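Hydrazine synthase subunit beta (Candidatus Kuenenia stuttgartiensis, PDB 5C2V) forms part of the complex that condenses nitric oxide with ammonium into hydrazine, and may modulate passage of the hydroxylamine intermediate between the active sites of its partner subunits. Local coordinates at residues 112-125 with 135-149. Residues are numbered along the deposited sequence; the frame is centred on the assembly and turned at random.
Sequences YVACSGCMWNAIDV and RSIYTSDYGPRMVEI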
ATOM      1  N   TYR B 112      11.057  60.767  -5.929  1.00 73.84           N
ATOM      2  CA  TYR B 112      12.152  60.047  -5.295  1.00 69.74           C
ATOM      3  C   TYR B 112      12.933  59.253  -6.331  1.00 57.12           C
ATOM      4  O   TYR B 112      12.356  58.513  -7.133  1.00 53.29           O
ATOM      5  CB  TYR B 112      11.620  59.131  -4.193  1.00 56.65           C
ATOM      6  CG  TYR B 112      10.989  59.892  -3.050  1.00 51.84           C
ATOM      7  CD1 TYR B 112       9.659  60.289  -3.105  1.00 52.23           C
ATOM      8  CD2 TYR B 112      11.725  60.224  -1.921  1.00 53.25           C
ATOM      9  CE1 TYR B 112       9.080  60.990  -2.066  1.00 44.41           C
ATOM     10  CE2 TYR B 112      11.154  60.924  -0.876  1.00 41.71           C
ATOM     11  CZ  TYR B 112       9.831  61.305  -0.954  1.00 46.17           C
ATOM     12  OH  TYR B 112       9.260  62.003   0.085  1.00 52.64           O
ATOM     13  N   VAL B 113      14.252  59.426  -6.307  1.00 58.24           N
ATOM     14  CA  VAL B 113      15.130  58.860  -7.322  1.00 76.12           C
ATOM     15  C   VAL B 113      16.167  57.921  -6.715  1.00 65.27           C
ATOM     16  O   VAL B 113      16.982  58.338  -5.898  1.00 54.42           O
ATOM     17  CB  VAL B 113      15.866  59.970  -8.096  1.00 58.36           C
ATOM     18  CG1 VAL B 113      16.498  59.407  -9.342  1.00 59.86           C
ATOM     19  CG2 VAL B 113      14.911  61.100  -8.449  1.00 62.52           C
ATOM     20  N   ALA B 114      16.146  56.656  -7.119  1.00 53.88           N
ATOM     21  CA  ALA B 114      17.102  55.690  -6.586  1.00 70.09           C
ATOM     22  C   ALA B 114      18.408  55.720  -7.373  1.00 52.78           C
ATOM     23  O   ALA B 114      18.411  55.486  -8.580  1.00 56.51           O
ATOM     24  CB  ALA B 114      16.507  54.291  -6.599  1.00 70.65           C
ATOM     25  N   CYS B 115      19.518  56.007  -6.695  1.00 52.89           N
ATOM     26  CA  CYS B 115      20.808  56.047  -7.381  1.00 64.88           C
ATOM     27  C   CYS B 115      21.523  54.703  -7.260  1.00 56.25           C
ATOM     28  O   CYS B 115      21.960  54.318  -6.178  1.00 53.23           O
ATOM     29  CB  CYS B 115      21.675  57.178  -6.826  1.00 73.12           C
ATOM     30  SG  CYS B 115      20.869  58.798  -6.860  1.00 58.34           S
ATOM     31  N   SER B 116      21.653  54.009  -8.388  1.00 44.15           N
ATOM     32  CA  SER B 116      22.025  52.594  -8.396  1.00 55.42           C
ATOM     33  C   SER B 116      23.514  52.306  -8.562  1.00 51.76           C
ATOM     34  O   SER B 116      23.900  51.144  -8.697  1.00 61.44           O
ATOM     35  CB  SER B 116      21.258  51.863  -9.498  1.00 66.85           C
ATOM     36  OG  SER B 116      21.543  52.414 -10.769  1.00 63.40           O
ATOM     37  N   GLY B 117      24.340  53.350  -8.584  1.00 65.73           N
ATOM     38  CA  GLY B 117      25.778  53.175  -8.701  1.00 51.22           C
ATOM     39  C   GLY B 117      26.296  52.181  -7.678  1.00 54.27           C
ATOM     40  O   GLY B 117      25.896  52.217  -6.514  1.00 56.29           O
ATOM     41  N   CYS B 118      27.176  51.288  -8.122  1.00 49.96           N
ATOM     42  CA  CYS B 118      27.616  50.155  -7.313  1.00 53.78           C
ATOM     43  C   CYS B 118      28.214  50.568  -5.971  1.00 62.77           C
ATOM     44  O   CYS B 118      28.016  49.890  -4.965  1.00 68.75           O
ATOM     45  CB  CYS B 118      28.625  49.312  -8.095  1.00 62.00           C
ATOM     46  SG  CYS B 118      27.906  48.398  -9.481  1.00 56.90           S
ATOM     47  N   MET B 119      28.965  51.664  -5.960  1.00 70.80           N
ATOM     48  CA  MET B 119      29.492  52.203  -4.711  1.00 54.64           C
ATOM     49  C   MET B 119      28.607  53.326  -4.159  1.00 67.69           C
ATOM     50  O   MET B 119      28.947  53.964  -3.166  1.00 72.66           O
ATOM     51  CB  MET B 119      30.930  52.691  -4.894  1.00 55.20           C
ATOM     52  CG  MET B 119      31.724  52.697  -3.592  1.00 54.22           C
ATOM     53  SD  MET B 119      33.491  52.389  -3.763  1.00 74.54           S
ATOM     54  CE  MET B 119      33.969  52.308  -2.038  1.00 48.44           C
ATOM     55  N   TRP B 120      27.482  53.580  -4.818  1.00 60.21           N
ATOM     56  CA  TRP B 120      26.591  54.661  -4.407  1.00 67.03           C
ATOM     57  C   TRP B 120      25.408  54.181  -3.572  1.00 78.82           C
ATOM     58  O   TRP B 120      24.641  53.325  -4.012  1.00 69.48           O
ATOM     59  CB  TRP B 120      26.060  55.403  -5.635  1.00 56.67           C
ATOM     60  CG  TRP B 120      25.801  56.855  -5.393  1.00 74.06           C
ATOM     61  CD1 TRP B 120      24.610  57.438  -5.069  1.00 62.21           C
ATOM     62  CD2 TRP B 120      26.759  57.914  -5.465  1.00 64.06           C
ATOM     63  NE1 TRP B 120      24.770  58.796  -4.931  1.00 61.52           N
ATOM     64  CE2 TRP B 120      26.082  59.113  -5.169  1.00 65.24           C
ATOM     65  CE3 TRP B 120      28.126  57.963  -5.749  1.00 70.94           C
ATOM     66  CZ2 TRP B 120      26.726  60.347  -5.150  1.00 60.82           C
ATOM     67  CZ3 TRP B 120      28.764  59.187  -5.729  1.00 75.41           C
ATOM     68  CH2 TRP B 120      28.065  60.364  -5.432  1.00 67.64           C
ATOM     69  N   ASN B 121      25.254  54.727  -2.368  1.00 69.51           N
ATOM     70  CA  ASN B 121      23.986  54.571  -1.674  1.00 69.60           C
ATOM     71  C   ASN B 121      23.289  55.921  -1.542  1.00 68.67           C
ATOM     72  O   ASN B 121      23.677  56.755  -0.724  1.00 90.47           O
ATOM     73  CB  ASN B 121      24.207  53.942  -0.292  1.00 76.52           C
ATOM     74  CG  ASN B 121      25.260  54.675   0.527  1.00 79.42           C
ATOM     75  OD1 ASN B 121      26.171  55.295  -0.021  1.00 76.58           O
ATOM     76  ND2 ASN B 121      25.133  54.610   1.849  1.00 71.53           N
ATOM     77  N   ALA B 122      22.254  56.132  -2.349  1.00 65.69           N
ATOM     78  CA  ALA B 122      21.430  57.328  -2.218  1.00 59.37           C
ATOM     79  C   ALA B 122      20.021  57.166  -2.780  1.00 55.26           C
ATOM     80  O   ALA B 122      19.808  56.481  -3.791  1.00 62.27           O
ATOM     81  CB  ALA B 122      22.118  58.508  -2.887  1.00 73.92           C
ATOM     82  N   ILE B 123      19.070  57.837  -2.140  1.00 52.24           N
ATOM     83  CA  ILE B 123      17.801  58.156  -2.775  1.00 60.75           C
ATOM     84  C   ILE B 123      17.637  59.672  -2.753  1.00 68.11           C
ATOM     85  O   ILE B 123      17.436  60.262  -1.695  1.00 70.67           O
ATOM     86  CB  ILE B 123      16.611  57.486  -2.070  1.00 62.33           C
ATOM     87  CG1 ILE B 123      16.836  55.977  -1.965  1.00 65.36           C
ATOM     88  CG2 ILE B 123      15.316  57.783  -2.812  1.00 51.76           C
ATOM     89  CD1 ILE B 123      15.790  55.265  -1.144  1.00 67.92           C
ATOM     90  N   ASP B 124      17.705  60.299  -3.922  1.00 60.21           N
ATOM     91  CA  ASP B 124      17.631  61.752  -4.001  1.00 73.32           C
ATOM     92  C   ASP B 124      16.183  62.215  -4.084  1.00 75.24           C
ATOM     93  O   ASP B 124      15.397  61.690  -4.875  1.00 72.44           O
ATOM     94  CB  ASP B 124      18.425  62.271  -5.201  1.00 65.46           C
ATOM     95  CG  ASP B 124      19.916  62.045  -5.053  1.00 62.50           C
ATOM     96  OD1 ASP B 124      20.378  61.833  -3.912  1.00 67.75           O
ATOM     97  OD2 ASP B 124      20.630  62.085  -6.078  1.00 64.24           O
ATOM     98  N   VAL B 125      15.835  63.192  -3.254  1.00 69.19           N
ATOM     99  CA  VAL B 125      14.487  63.741  -3.252  1.00 80.14           C
ATOM    100  C   VAL B 125      14.433  65.016  -4.092  1.00 66.98           C
ATOM    101  O   VAL B 125      15.388  65.794  -4.135  1.00 69.72           O
ATOM    102  CB  VAL B 125      13.986  64.019  -1.817  1.00 67.09           C
ATOM    103  CG1 VAL B 125      14.154  62.780  -0.955  1.00 65.52           C
ATOM    104  CG2 VAL B 125      14.731  65.180  -1.198  1.00 70.78           C
ATOM    105  N   ARG B 135      17.397  67.074  -1.035  1.00 78.45           N
ATOM    106  CA  ARG B 135      18.456  66.419  -0.275  1.00 85.27           C
ATOM    107  C   ARG B 135      18.628  64.962  -0.683  1.00 78.38           C
ATOM    108  O   ARG B 135      18.057  64.524  -1.676  1.00 65.53           O
ATOM    109  CB  ARG B 135      18.175  66.502   1.224  1.00 90.46           C
ATOM    110  CG  ARG B 135      16.762  66.114   1.596  1.00 82.73           C
ATOM    111  CD  ARG B 135      16.702  65.417   2.931  1.00 93.96           C
ATOM    112  NE  ARG B 135      17.435  66.154   3.948  1.00113.07           N
ATOM    113  CZ  ARG B 135      17.801  65.633   5.110  1.00110.15           C
ATOM    114  NH1 ARG B 135      17.497  64.373   5.392  1.00 97.58           N
ATOM    115  NH2 ARG B 135      18.471  66.368   5.984  1.00 85.82           N
ATOM    116  N   SER B 136      19.441  64.217   0.064  1.00 79.30           N
ATOM    117  CA  SER B 136      19.640  62.799  -0.229  1.00 76.32           C
ATOM    118  C   SER B 136      19.396  61.944   1.010  1.00 80.46           C
ATOM    119  O   SER B 136      19.796  62.308   2.114  1.00 70.99           O
ATOM    120  CB  SER B 136      21.050  62.548  -0.774  1.00 77.38           C
ATOM    121  OG  SER B 136      21.262  63.253  -1.984  1.00 81.78           O
ATOM    122  N   ILE B 137      18.726  60.814   0.818  1.00 83.47           N
ATOM    123  CA  ILE B 137      18.491  59.858   1.893  1.00 71.00           C
ATOM    124  C   ILE B 137      19.430  58.669   1.730  1.00 63.62           C
ATOM    125  O   ILE B 137      19.348  57.935   0.746  1.00 67.53           O
ATOM    126  CB  ILE B 137      17.032  59.366   1.913  1.00 68.53           C
ATOM    127  CG1 ILE B 137      16.070  60.553   2.001  1.00 75.97           C
ATOM    128  CG2 ILE B 137      16.813  58.403   3.068  1.00 68.34           C
ATOM    129  CD1 ILE B 137      14.609  60.155   2.017  1.00 52.38           C
ATOM    130  N   TYR B 138      20.324  58.485   2.696  1.00 61.28           N
ATOM    131  CA  TYR B 138      21.336  57.439   2.608  1.00 68.29           C
ATOM    132  C   TYR B 138      20.788  56.087   3.051  1.00 60.55           C
ATOM    133  O   TYR B 138      20.273  55.948   4.159  1.00 56.79           O
ATOM    134  CB  TYR B 138      22.561  57.811   3.447  1.00 69.31           C
ATOM    135  CG  TYR B 138      23.323  59.012   2.928  1.00 86.19           C
ATOM    136  CD1 TYR B 138      23.096  59.504   1.648  1.00 86.75           C
ATOM    137  CD2 TYR B 138      24.268  59.653   3.718  1.00 82.07           C
ATOM    138  CE1 TYR B 138      23.789  60.601   1.171  1.00 84.41           C
ATOM    139  CE2 TYR B 138      24.967  60.750   3.248  1.00 77.38           C
ATOM    140  CZ  TYR B 138      24.722  61.220   1.975  1.00 88.76           C
ATOM    141  OH  TYR B 138      25.415  62.311   1.503  1.00 87.64           O
ATOM    142  N   THR B 139      20.905  55.092   2.176  1.00 74.02           N
ATOM    143  CA  THR B 139      20.395  53.757   2.462  1.00 66.88           C
ATOM    144  C   THR B 139      21.348  52.973   3.360  1.00 65.94           C
ATOM    145  O   THR B 139      22.410  53.469   3.738  1.00 58.19           O
ATOM    146  CB  THR B 139      20.147  52.961   1.168  1.00 56.97           C
ATOM    147  OG1 THR B 139      21.393  52.725   0.502  1.00 65.25           O
ATOM    148  CG2 THR B 139      19.216  53.726   0.241  1.00 50.17           C
ATOM    149  N   SER B 140      20.962  51.745   3.693  1.00 67.59           N
ATOM    150  CA  SER B 140      21.757  50.906   4.583  1.00 55.94           C
ATOM    151  C   SER B 140      22.941  50.272   3.862  1.00 66.54           C
ATOM    152  O   SER B 140      23.963  49.968   4.478  1.00 53.06           O
ATOM    153  CB  SER B 140      20.883  49.818   5.208  1.00 53.75           C
ATOM    154  OG  SER B 140      19.812  50.386   5.941  1.00 60.89           O
ATOM    155  N   ASP B 141      22.802  50.070   2.555  1.00 52.41           N
ATOM    156  CA  ASP B 141      23.883  49.504   1.760  1.00 56.24           C
ATOM    157  C   ASP B 141      23.858  50.054   0.337  1.00 65.86           C
ATOM    158  O   ASP B 141      22.983  50.844  -0.020  1.00 58.24           O
ATOM    159  CB  ASP B 141      23.793  47.976   1.742  1.00 50.89           C
ATOM    160  CG  ASP B 141      25.155  47.311   1.835  1.00 56.19           C
ATOM    161  OD1 ASP B 141      26.149  47.922   1.389  1.00 64.33           O
ATOM    162  OD2 ASP B 141      25.230  46.180   2.356  1.00 65.28           O
ATOM    163  N   TYR B 142      24.822  49.627  -0.470  1.00 43.19           N
ATOM    164  CA  TYR B 142      25.020  50.187  -1.802  1.00 56.03           C
ATOM    165  C   TYR B 142      24.030  49.691  -2.855  1.00 49.63           C
ATOM    166  O   TYR B 142      23.441  48.618  -2.722  1.00 53.09           O
ATOM    167  CB  TYR B 142      26.446  49.905  -2.277  1.00 56.90           C
ATOM    168  CG  TYR B 142      27.514  50.581  -1.449  1.00 60.01           C
ATOM    169  CD1 TYR B 142      27.549  51.963  -1.326  1.00 68.73           C
ATOM    170  CD2 TYR B 142      28.501  49.842  -0.810  1.00 49.13           C
ATOM    171  CE1 TYR B 142      28.525  52.589  -0.575  1.00 64.80           C
ATOM    172  CE2 TYR B 142      29.485  50.462  -0.059  1.00 44.24           C
ATOM    173  CZ  TYR B 142      29.492  51.837   0.053  1.00 64.86           C
ATOM    174  OH  TYR B 142      30.464  52.465   0.796  1.00 56.64           O
ATOM    175  N   GLY B 143      23.866  50.492  -3.902  1.00 57.24           N
ATOM    176  CA  GLY B 143      23.102  50.109  -5.076  1.00 39.59           C
ATOM    177  C   GLY B 143      21.595  49.957  -4.968  1.00 56.33           C
ATOM    178  O   GLY B 143      21.070  48.891  -5.293  1.00 58.50           O
ATOM    179  N   PRO B 144      20.885  50.996  -4.491  1.00 53.14           N
ATOM    180  CA  PRO B 144      19.430  50.857  -4.610  1.00 53.12           C
ATOM    181  C   PRO B 144      19.015  50.777  -6.078  1.00 58.62           C
ATOM    182  O   PRO B 144      19.376  51.659  -6.855  1.00 59.12           O
ATOM    183  CB  PRO B 144      18.891  52.139  -3.960  1.00 53.58           C
ATOM    184  CG  PRO B 144      20.038  52.704  -3.174  1.00 68.26           C
ATOM    185  CD  PRO B 144      21.279  52.280  -3.886  1.00 60.76           C
ATOM    186  N   ARG B 145      18.267  49.743  -6.446  1.00 47.66           N
ATOM    187  CA  ARG B 145      17.825  49.588  -7.831  1.00 48.85           C
ATOM    188  C   ARG B 145      16.575  50.401  -8.155  1.00 48.28           C
ATOM    189  O   ARG B 145      16.488  51.051  -9.196  1.00 62.85           O
ATOM    190  CB  ARG B 145      17.573  48.110  -8.140  1.00 56.77           C
ATOM    191  CG  ARG B 145      17.159  47.830  -9.577  1.00 52.86           C
ATOM    192  CD  ARG B 145      18.146  48.420 -10.572  1.00 52.18           C
ATOM    193  NE  ARG B 145      17.808  48.065 -11.947  1.00 55.48           N
ATOM    194  CZ  ARG B 145      18.444  47.139 -12.658  1.00 49.52           C
ATOM    195  NH1 ARG B 145      19.463  46.477 -12.128  1.00 40.19           N
ATOM    196  NH2 ARG B 145      18.065  46.878 -13.902  1.00 33.17           N
ATOM    197  N   MET B 146      15.611  50.358  -7.242  1.00 58.77           N
ATOM    198  CA  MET B 146      14.294  50.941  -7.464  1.00 54.13           C
ATOM    199  C   MET B 146      13.677  51.296  -6.117  1.00 57.62           C
ATOM    200  O   MET B 146      14.024  50.694  -5.101  1.00 57.04           O
ATOM    201  CB  MET B 146      13.406  49.956  -8.237  1.00 42.81           C
ATOM    202  CG  MET B 146      11.939  50.344  -8.374  1.00 47.31           C
ATOM    203  SD  MET B 146      11.666  51.842  -9.335  1.00 59.19           S
ATOM    204  CE  MET B 146      11.545  51.162 -10.987  1.00 31.24           C
ATOM    205  N   VAL B 147      12.774  52.271  -6.094  1.00 54.82           N
ATOM    206  CA  VAL B 147      12.011  52.528  -4.883  1.00 58.81           C
ATOM    207  C   VAL B 147      10.541  52.221  -5.131  1.00 57.44           C
ATOM    208  O   VAL B 147      10.160  51.883  -6.246  1.00 55.70           O
ATOM    209  CB  VAL B 147      12.158  53.986  -4.424  1.00 64.42           C
ATOM    210  CG1 VAL B 147      13.583  54.258  -3.972  1.00 65.98           C
ATOM    211  CG2 VAL B 147      11.753  54.935  -5.543  1.00 61.13           C
ATOM    212  N   GLU B 148       9.726  52.312  -4.086  1.00 68.16           N
ATOM    213  CA  GLU B 148       8.274  52.268  -4.231  1.00 67.47           C
ATOM    214  C   GLU B 148       7.617  53.025  -3.080  1.00 57.19           C
ATOM    215  O   GLU B 148       8.083  52.948  -1.944  1.00 56.46           O
ATOM    216  CB  GLU B 148       7.779  50.818  -4.291  1.00 65.68           C
ATOM    217  CG  GLU B 148       6.264  50.642  -4.265  1.00 63.01           C
ATOM    218  CD  GLU B 148       5.602  50.879  -5.611  1.00 68.02           C
ATOM    219  OE1 GLU B 148       4.696  50.098  -5.973  1.00 63.89           O
ATOM    220  OE2 GLU B 148       5.964  51.852  -6.302  1.00 65.52           O
ATOM    221  N   ILE B 149       6.523  53.726  -3.358  1.00 55.18           N
ATOM    222  CA  ILE B 149       5.823  54.461  -2.311  1.00 68.96           C
ATOM    223  C   ILE B 149       4.505  53.785  -1.942  1.00 68.43           C
ATOM    224  O   ILE B 149       3.726  53.397  -2.813  1.00 56.48           O
ATOM    225  CB  ILE B 149       5.548  55.920  -2.724  1.00 83.12           C
ATOM    226  CG1 ILE B 149       6.838  56.591  -3.197  1.00 66.74           C
ATOM    227  CG2 ILE B 149       4.937  56.698  -1.569  1.00 60.94           C
ATOM    228  CD1 ILE B 149       6.673  58.054  -3.540  1.00 60.38           C
TER
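Ile123 and Ile137 form an antiparallel hydrogen-bonded pair: Ile123 N reaches Ile137 O at 2.9 Å, and Ile137 N reaches Ile123 O almost straight, at 171°. Val125 N extends the ladder to Arg135 O. Between these lies the non-hydrogen-bonded pair Asp124 and Ser136, where Ser136 OG donates to Asp124 OD1 at 2.6 Å, coming from above the carboxylate plane. Ile123 CD1 meets Val147 CG1 at 3.7 Å, and Ala114 CB lies against the same methyl. The Thr139 side chain crosses that of Ile123 at about a right angle, its CG2 near Ile123 CG1. Thr139 OG1 sits between its backbone N and carbonyl carbon (chi1 65°), which places it for the hydrogen bond to Asp141 O.

The turn Gly117-Trp120 meets the 138-143 loop. Gly143, with positive phi, gives its N-H to Trp120 O at 2.9 Å. Met119 CA sits over one face of the Tyr142 ring in a CH-pi contact, 4.2 Å from the centroid. The Asn121 amide stands steeply to that ring, 75° between planes, with Asn121 OD1 3.6 Å from Tyr142 CE1. The Pro144 ring packs by Cys115 O and near Ala114 CB.

Outside the segments, Gly96 N binds Asp124 OD2 and Trp98 O holds Ser116 OG. Arg145 bridges to Glu69 of the gamma subunit. Strands 122-127 and 132-137 form the outer hairpin of one beta-propeller blade. The chain then crosses to strand 144-149, which starts the next blade and packs against strand 110-115, running nearly antiparallel to it.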